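Local atomic coordinates of pantothenate synthetase (Francisella tularensis subsp. tularensis, PDB entry 3N8H), a protein that probably catalyses the ATP-dependent condensation of (R)-pantoate with beta-alanine to give (R)-pantothenate, working through a pantoyl-adenylate intermediate. Residues Q82-S86 and L87-V91; I109-L113 and E114-I118; M158-K161 and Q162-D166. All coordinates share one frame; numbering follows the deposited sequence.

Contact 1 of 3, residues Q82-S86 and L87-V91; sequences QILAS and LDVDV
The carbonyl oxygen of L84 receives two backbone N-H groups near the C-terminal end of helix 77-86. V89 N reaches it over 3.1 Å in a fairly straight bond (161° at the hydrogen), while L87 N, 3.0 Å from L84 O, makes only a weak, bent one. L87 N also leans weakly on the O of I83, so its hydrogen is split between two acceptors. I83 O has a firmer partner in S86, whose OG lies 2.8 Å from it; a chi1 of 61° sets this hydroxyl between its own backbone N and carbonyl carbon, turned back along the helix. Just past the turn, D88 N bonds to A85 O at 3.1 Å. D88 takes positive phi (56°), and the V89-to-L84 and D88-to-A85 bonds together make a Schellman motif.

The apolar contact that usually goes with this motif is present too: V89 CG2 meets L84 CD2 at 3.7 Å, the two side chains crossing at a slant. Further out, L87 and I83 run side by side, with CD1 of L87 3.9 Å from CG2 of I83. Helix 37-49 packs on L84, L87 and V89 through I43, and strand 52-57 meets L84 and V89 through V55, at the edge of the Rossmann-like domain.

The chemistry implies a helix end where the carbonyls of I83, L84 and A85 are met by the turn's own N-H groups, weakly in the case of L87, and by one serine hydroxyl, while leucine and valine pin the turn inward and the chain is led into strand 91-93.

Contact 2 of 3, residues I109-L113 and E114-I118; sequences IEPKL and EIANI
L113 lies against A116 and I115 with the two branches of its side chain. Its CB merely abuts the N of E114, as the covalent chain requires, and beyond CG the side chain forks. CD1 lies against the methyl CB of A116 at 3.6 Å, and CD2 lies alongside I115, 3.8 Å from its CG2, with the two side chains pointing the same way. The torsions that bring the fork here are unusual: chi1 is pulled to 35° and chi2, at 16°, is nearly eclipsed, suggesting strain or a side chain that is only loosely defined.

The backbone of the same residue closes the turn. L113 O accepts A116 N at 3.1 Å. One residue on, N117 N repeats the step by bonding to E114 O at 2.7 Å. Both bonds span three residues, as in a 3-10-like turn, in keeping with a weakly bonded helix about 114-117. A116 CB meets a second neighbour in P111, whose ring CB is 3.8 Å away, and its methyl is therefore touched by both the proline and the leucine.

Strand 107-111 reaches the dimer interface here: I109, E110 and P111 pair antiparallel with a strand of the second subunit, and L113 packs on L106 of that subunit. Within the same subunit, Q155 NE2 bonds to the carbonyl oxygens of I115 and I118.

Between the two segments, then, the change of direction from interface strand to helical turn is held by one backbone bond and a small apolar cluster of proline, leucine, alanine and isoleucine, with Q155 gripping two of the turn's carbonyls.

Contact 3 of 3, residues M158-K161 and Q162-D166; sequences MLIK and QLVKD
Four backbone bonds join M158-K161 to Q162-D166, each spanning four residues in the regular alpha-helical way. M158 O takes Q162 N, I160 O takes V164 N, and K161 O takes K165 N. The straightest of the four runs from L163 N to L159 O, at 2.9 Å. L163 CB and V164 CG2 also come close to I160 O, as the helix geometry dictates.

Apolar contact between the segments is light. I160 CG2 and V164 CG2, one turn apart, are 4.4 Å from each other. Both residues face the parallel sheet: I160 packs on L147 and L149 of strand 146-150, and I160 and V164 share I173 of strand 172-176. This is the helix of a beta-alpha-beta crossover in the Rossmann-like nucleotide-binding fold. An adjoining face packs on helix 127-142, where L159 meets F128 and M131, I160 also meets M131, and L163 meets V135. K161 lies over the sheet edge, its side chain packing on I173 and V175 of strand 172-176.

Among the polar groups, Q162, K165 and D166 face the second subunit. Q162 NE2 bonds to D166 OD2 at 2.8 Å, nearly straight at 168°; the carboxylate oxygen lies in the amide plane of Q162 but is approached from above its own carboxylate plane. Q162 gets there by running CG anti to its backbone N and then bending at chi2 (69°), which folds the amide along the helix toward D166. The same NE2 also bonds to D103 of the second subunit, whose OD2 forms a salt bridge with K165 NZ as well. D166 OD1 in turn makes a salt bridge to K137 of the second subunit.

Contact 1 stands apart, about 23 Å from contact 2 and 17 Å from contact 3 between nearest atoms; it ends a helix at the partly buried edge of the domain, and the second subunit does not touch it. Contacts 2 and 3 meet: I115 CG2 lies 3.7 Å from L159 CD2, and selenomethionine M158 also packs on I115, so the surface turn leans on helix 154-166. Contact 3 is partly buried, its core side toward the sheet. Both reach the second subunit, contact 2 through strand pairing and side-chain packing, contact 3 through packing on that subunit's L107 and polar bonds to its D103 and K137. Contact 3 has regular mid-helix bonds, contact 1 a Schellman end, contact 2 a loosely formed turn.

Contact 1 of 3, residues Q82-S86 and L87-V91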
# COMPACT_ATOMS: atom_id res chain seq x y z
N GLN A 82 -21.41 -11.28 21.93
CA GLN A 82 -22.21 -10.85 23.09
C GLN A 82 -21.76 -9.49 23.67
O GLN A 82 -22.61 -8.64 24.01
CB GLN A 82 -22.20 -11.90 24.20
CG GLN A 82 -23.13 -13.07 23.98
CD GLN A 82 -23.11 -14.02 25.17
OE1 GLN A 82 -22.06 -14.25 25.76
NE2 GLN A 82 -24.29 -14.55 25.54
N ILE A 83 -20.45 -9.30 23.78
CA ILE A 83 -19.91 -8.03 24.27
C ILE A 83 -20.32 -6.86 23.38
O ILE A 83 -20.84 -5.84 23.87
CB ILE A 83 -18.38 -8.09 24.34
CG1 ILE A 83 -17.96 -8.89 25.58
CG2 ILE A 83 -17.80 -6.69 24.42
CD1 ILE A 83 -16.92 -9.91 25.30
N LEU A 84 -20.12 -7.01 22.08
CA LEU A 84 -20.41 -5.96 21.12
C LEU A 84 -21.89 -5.60 21.09
O LEU A 84 -22.26 -4.42 21.09
CB LEU A 84 -19.94 -6.40 19.73
CG LEU A 84 -18.41 -6.51 19.66
CD1 LEU A 84 -17.99 -7.15 18.35
CD2 LEU A 84 -17.78 -5.13 19.83
N ALA A 85 -22.73 -6.62 21.05
CA ALA A 85 -24.16 -6.41 21.15
C ALA A 85 -24.61 -5.63 22.40
O ALA A 85 -25.51 -4.79 22.33
CB ALA A 85 -24.90 -7.74 21.03
N SER A 86 -23.99 -5.88 23.56
CA SER A 86 -24.36 -5.15 24.77
C SER A 86 -23.83 -3.71 24.77
O SER A 86 -24.25 -2.87 25.57
CB SER A 86 -23.91 -5.89 26.05
OG SER A 86 -22.51 -6.05 26.09
N LEU A 87 -22.88 -3.46 23.86
CA LEU A 87 -22.33 -2.13 23.65
C LEU A 87 -23.07 -1.38 22.54
O LEU A 87 -22.69 -0.27 22.17
CB LEU A 87 -20.84 -2.23 23.33
CG LEU A 87 -19.97 -2.58 24.54
CD1 LEU A 87 -18.53 -2.88 24.16
CD2 LEU A 87 -20.05 -1.47 25.61
N ASP A 88 -24.12 -2.01 22.01
CA ASP A 88 -24.93 -1.44 20.93
C ASP A 88 -24.09 -1.08 19.70
O ASP A 88 -24.40 -0.14 18.96
CB ASP A 88 -25.75 -0.25 21.44
CG ASP A 88 -26.82 -0.66 22.46
OD1 ASP A 88 -27.52 -1.65 22.18
OD2 ASP A 88 -26.95 -0.02 23.52
N VAL A 89 -23.02 -1.84 19.48
CA VAL A 89 -22.23 -1.69 18.26
C VAL A 89 -23.09 -1.95 17.03
O VAL A 89 -23.82 -2.92 16.97
CB VAL A 89 -20.99 -2.63 18.26
CG1 VAL A 89 -20.37 -2.65 16.87
CG2 VAL A 89 -19.96 -2.15 19.28
N ASP A 90 -22.99 -1.07 16.03
CA ASP A 90 -23.86 -1.14 14.87
C ASP A 90 -23.46 -2.26 13.91
O ASP A 90 -24.32 -3.03 13.48
CB ASP A 90 -23.93 0.21 14.15
CG ASP A 90 -24.36 1.33 15.08
OD1 ASP A 90 -23.50 2.18 15.43
OD2 ASP A 90 -25.54 1.35 15.50
N VAL A 91 -22.17 -2.38 13.61
CA VAL A 91 -21.73 -3.41 12.66
C VAL A 91 -20.52 -4.18 13.15
O VAL A 91 -19.51 -3.57 13.52
CB VAL A 91 -21.34 -2.82 11.27
CG1 VAL A 91 -21.00 -3.94 10.30
CG2 VAL A 91 -22.46 -1.96 10.72

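Contact 2 of 3, residues I109-L113 and E114-I118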
# COMPACT_ATOMS: atom_id res chain seq x y z
N ILE A 109 2.64 -3.58 2.19
CA ILE A 109 3.19 -2.30 2.61
C ILE A 109 4.45 -2.58 3.41
O ILE A 109 4.41 -3.34 4.39
CB ILE A 109 2.20 -1.52 3.48
CG1 ILE A 109 1.01 -1.05 2.64
CG2 ILE A 109 2.89 -0.31 4.07
CD1 ILE A 109 1.37 -0.00 1.62
N GLU A 110 5.56 -1.98 2.99
CA GLU A 110 6.87 -2.20 3.61
C GLU A 110 7.31 -0.89 4.23
O GLU A 110 7.44 0.11 3.52
CB GLU A 110 7.87 -2.58 2.52
CG GLU A 110 9.04 -3.42 2.97
CD GLU A 110 8.64 -4.84 3.33
OE1 GLU A 110 8.30 -5.63 2.42
OE2 GLU A 110 8.69 -5.16 4.54
N PRO A 111 7.54 -0.87 5.55
CA PRO A 111 7.94 0.39 6.14
C PRO A 111 9.46 0.57 6.11
O PRO A 111 10.22 -0.26 6.61
CB PRO A 111 7.46 0.27 7.60
CG PRO A 111 7.16 -1.22 7.83
CD PRO A 111 7.48 -1.95 6.54
N LYS A 112 9.92 1.65 5.50
CA LYS A 112 11.37 1.95 5.53
C LYS A 112 11.59 3.25 6.27
O LYS A 112 11.62 4.33 5.67
CB LYS A 112 11.94 2.01 4.11
CG LYS A 112 12.05 0.63 3.46
CD LYS A 112 12.73 -0.35 4.41
CE LYS A 112 12.70 -1.76 3.86
NZ LYS A 112 13.37 -1.82 2.54
N LEU A 113 11.67 3.15 7.60
CA LEU A 113 11.91 4.30 8.45
C LEU A 113 12.29 3.89 9.86
O LEU A 113 12.06 2.75 10.27
CB LEU A 113 10.71 5.26 8.48
CG LEU A 113 9.22 4.86 8.42
CD1 LEU A 113 8.90 3.39 8.71
CD2 LEU A 113 8.37 5.78 9.29
N GLU A 114 12.85 4.83 10.61
CA GLU A 114 13.45 4.52 11.91
C GLU A 114 12.50 3.89 12.93
O GLU A 114 12.80 2.84 13.52
CB GLU A 114 14.10 5.76 12.50
CG GLU A 114 15.60 5.78 12.28
CD GLU A 114 16.30 4.64 13.00
OE1 GLU A 114 16.68 3.65 12.33
OE2 GLU A 114 16.47 4.73 14.24
N ILE A 115 11.36 4.52 13.13
CA ILE A 115 10.41 4.03 14.11
C ILE A 115 10.03 2.57 13.87
O ILE A 115 9.62 1.87 14.79
CB ILE A 115 9.14 4.90 14.17
CG1 ILE A 115 8.34 4.58 15.44
CG2 ILE A 115 8.29 4.69 12.92
CD1 ILE A 115 9.16 4.67 16.71
N ALA A 116 10.17 2.10 12.64
CA ALA A 116 9.80 0.72 12.33
C ALA A 116 10.93 -0.26 12.59
O ALA A 116 10.71 -1.46 12.59
CB ALA A 116 9.35 0.61 10.89
N ASN A 117 12.14 0.29 12.78
CA ASN A 117 13.35 -0.51 12.87
C ASN A 117 13.80 -0.78 14.30
O ASN A 117 14.78 -1.50 14.51
CB ASN A 117 14.50 0.20 12.15
CG ASN A 117 14.36 0.16 10.66
OD1 ASN A 117 13.71 -0.72 10.10
ND2 ASN A 117 14.99 1.12 9.99
N ILE A 118 13.11 -0.19 15.26
CA ILE A 118 13.47 -0.34 16.67
C ILE A 118 12.37 -1.01 17.47
O ILE A 118 11.26 -1.22 16.95
CB ILE A 118 13.78 1.03 17.30
CG1 ILE A 118 12.59 1.98 17.11
CG2 ILE A 118 15.10 1.63 16.70
CD1 ILE A 118 12.64 3.26 17.95

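Contact 3 of 3, residues M158-K161 and Q162-D166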
# COMPACT_ATOMS: atom_id res chain seq x y z
N MSE A 158 1.86 5.50 15.44
CA MSE A 158 2.70 6.38 14.62
C MSE A 158 2.73 5.91 13.18
O MSE A 158 2.60 6.70 12.25
CB MSE A 158 4.13 6.43 15.18
CG MSE A 158 4.24 6.94 16.60
SE MSE A 158 6.10 7.07 17.21
CE MSE A 158 6.84 8.23 15.81
N LEU A 159 2.89 4.61 13.00
CA LEU A 159 2.91 4.02 11.68
C LEU A 159 1.56 4.19 10.97
O LEU A 159 1.51 4.48 9.78
CB LEU A 159 3.29 2.53 11.78
CG LEU A 159 4.73 2.23 12.15
CD1 LEU A 159 4.95 0.73 12.25
CD2 LEU A 159 5.65 2.87 11.10
N ILE A 160 0.46 4.02 11.71
CA ILE A 160 -0.83 4.16 11.05
C ILE A 160 -1.08 5.64 10.68
O ILE A 160 -1.72 5.93 9.67
CB ILE A 160 -1.98 3.54 11.91
CG1 ILE A 160 -1.86 2.00 11.92
CG2 ILE A 160 -3.36 3.97 11.39
CD1 ILE A 160 -2.88 1.35 12.88
N LYS A 161 -0.55 6.57 11.47
CA LYS A 161 -0.73 7.99 11.15
C LYS A 161 0.04 8.28 9.87
O LYS A 161 -0.42 9.05 9.02
CB LYS A 161 -0.26 8.91 12.30
CG LYS A 161 -1.13 8.87 13.57
CD LYS A 161 -0.54 9.75 14.68
CE LYS A 161 -1.55 10.06 15.80
NZ LYS A 161 -0.90 10.81 16.95
N GLN A 162 1.19 7.63 9.71
CA GLN A 162 2.00 7.86 8.50
C GLN A 162 1.30 7.24 7.28
O GLN A 162 1.23 7.85 6.22
CB GLN A 162 3.41 7.29 8.67
CG GLN A 162 4.32 7.59 7.49
CD GLN A 162 4.68 9.06 7.40
OE1 GLN A 162 5.05 9.67 8.40
NE2 GLN A 162 4.57 9.63 6.20
N LEU A 163 0.75 6.04 7.46
CA LEU A 163 -0.06 5.36 6.43
C LEU A 163 -1.23 6.20 5.93
O LEU A 163 -1.50 6.27 4.73
CB LEU A 163 -0.61 4.07 7.00
CG LEU A 163 -1.40 3.21 6.02
CD1 LEU A 163 -0.44 2.43 5.10
CD2 LEU A 163 -2.41 2.28 6.76
N VAL A 164 -1.95 6.82 6.85
CA VAL A 164 -3.16 7.59 6.53
C VAL A 164 -2.77 8.85 5.74
O VAL A 164 -3.45 9.25 4.79
CB VAL A 164 -3.99 7.90 7.83
CG1 VAL A 164 -4.87 9.13 7.67
CG2 VAL A 164 -4.82 6.68 8.22
N LYS A 165 -1.63 9.42 6.12
CA LYS A 165 -1.06 10.59 5.46
C LYS A 165 -0.56 10.28 4.05
O LYS A 165 -0.84 11.00 3.08
CB LYS A 165 0.10 11.09 6.32
CG LYS A 165 0.78 12.34 5.79
CD LYS A 165 2.05 12.65 6.60
CE LYS A 165 2.49 14.09 6.40
NZ LYS A 165 3.50 14.48 7.42
N ASP A 166 0.19 9.19 3.93
CA ASP A 166 0.88 8.83 2.69
C ASP A 166 -0.07 8.35 1.63
O ASP A 166 0.16 8.55 0.44
CB ASP A 166 1.91 7.74 2.97
CG ASP A 166 3.33 8.29 3.10
OD1 ASP A 166 3.74 9.13 2.26
OD2 ASP A 166 4.03 7.87 4.04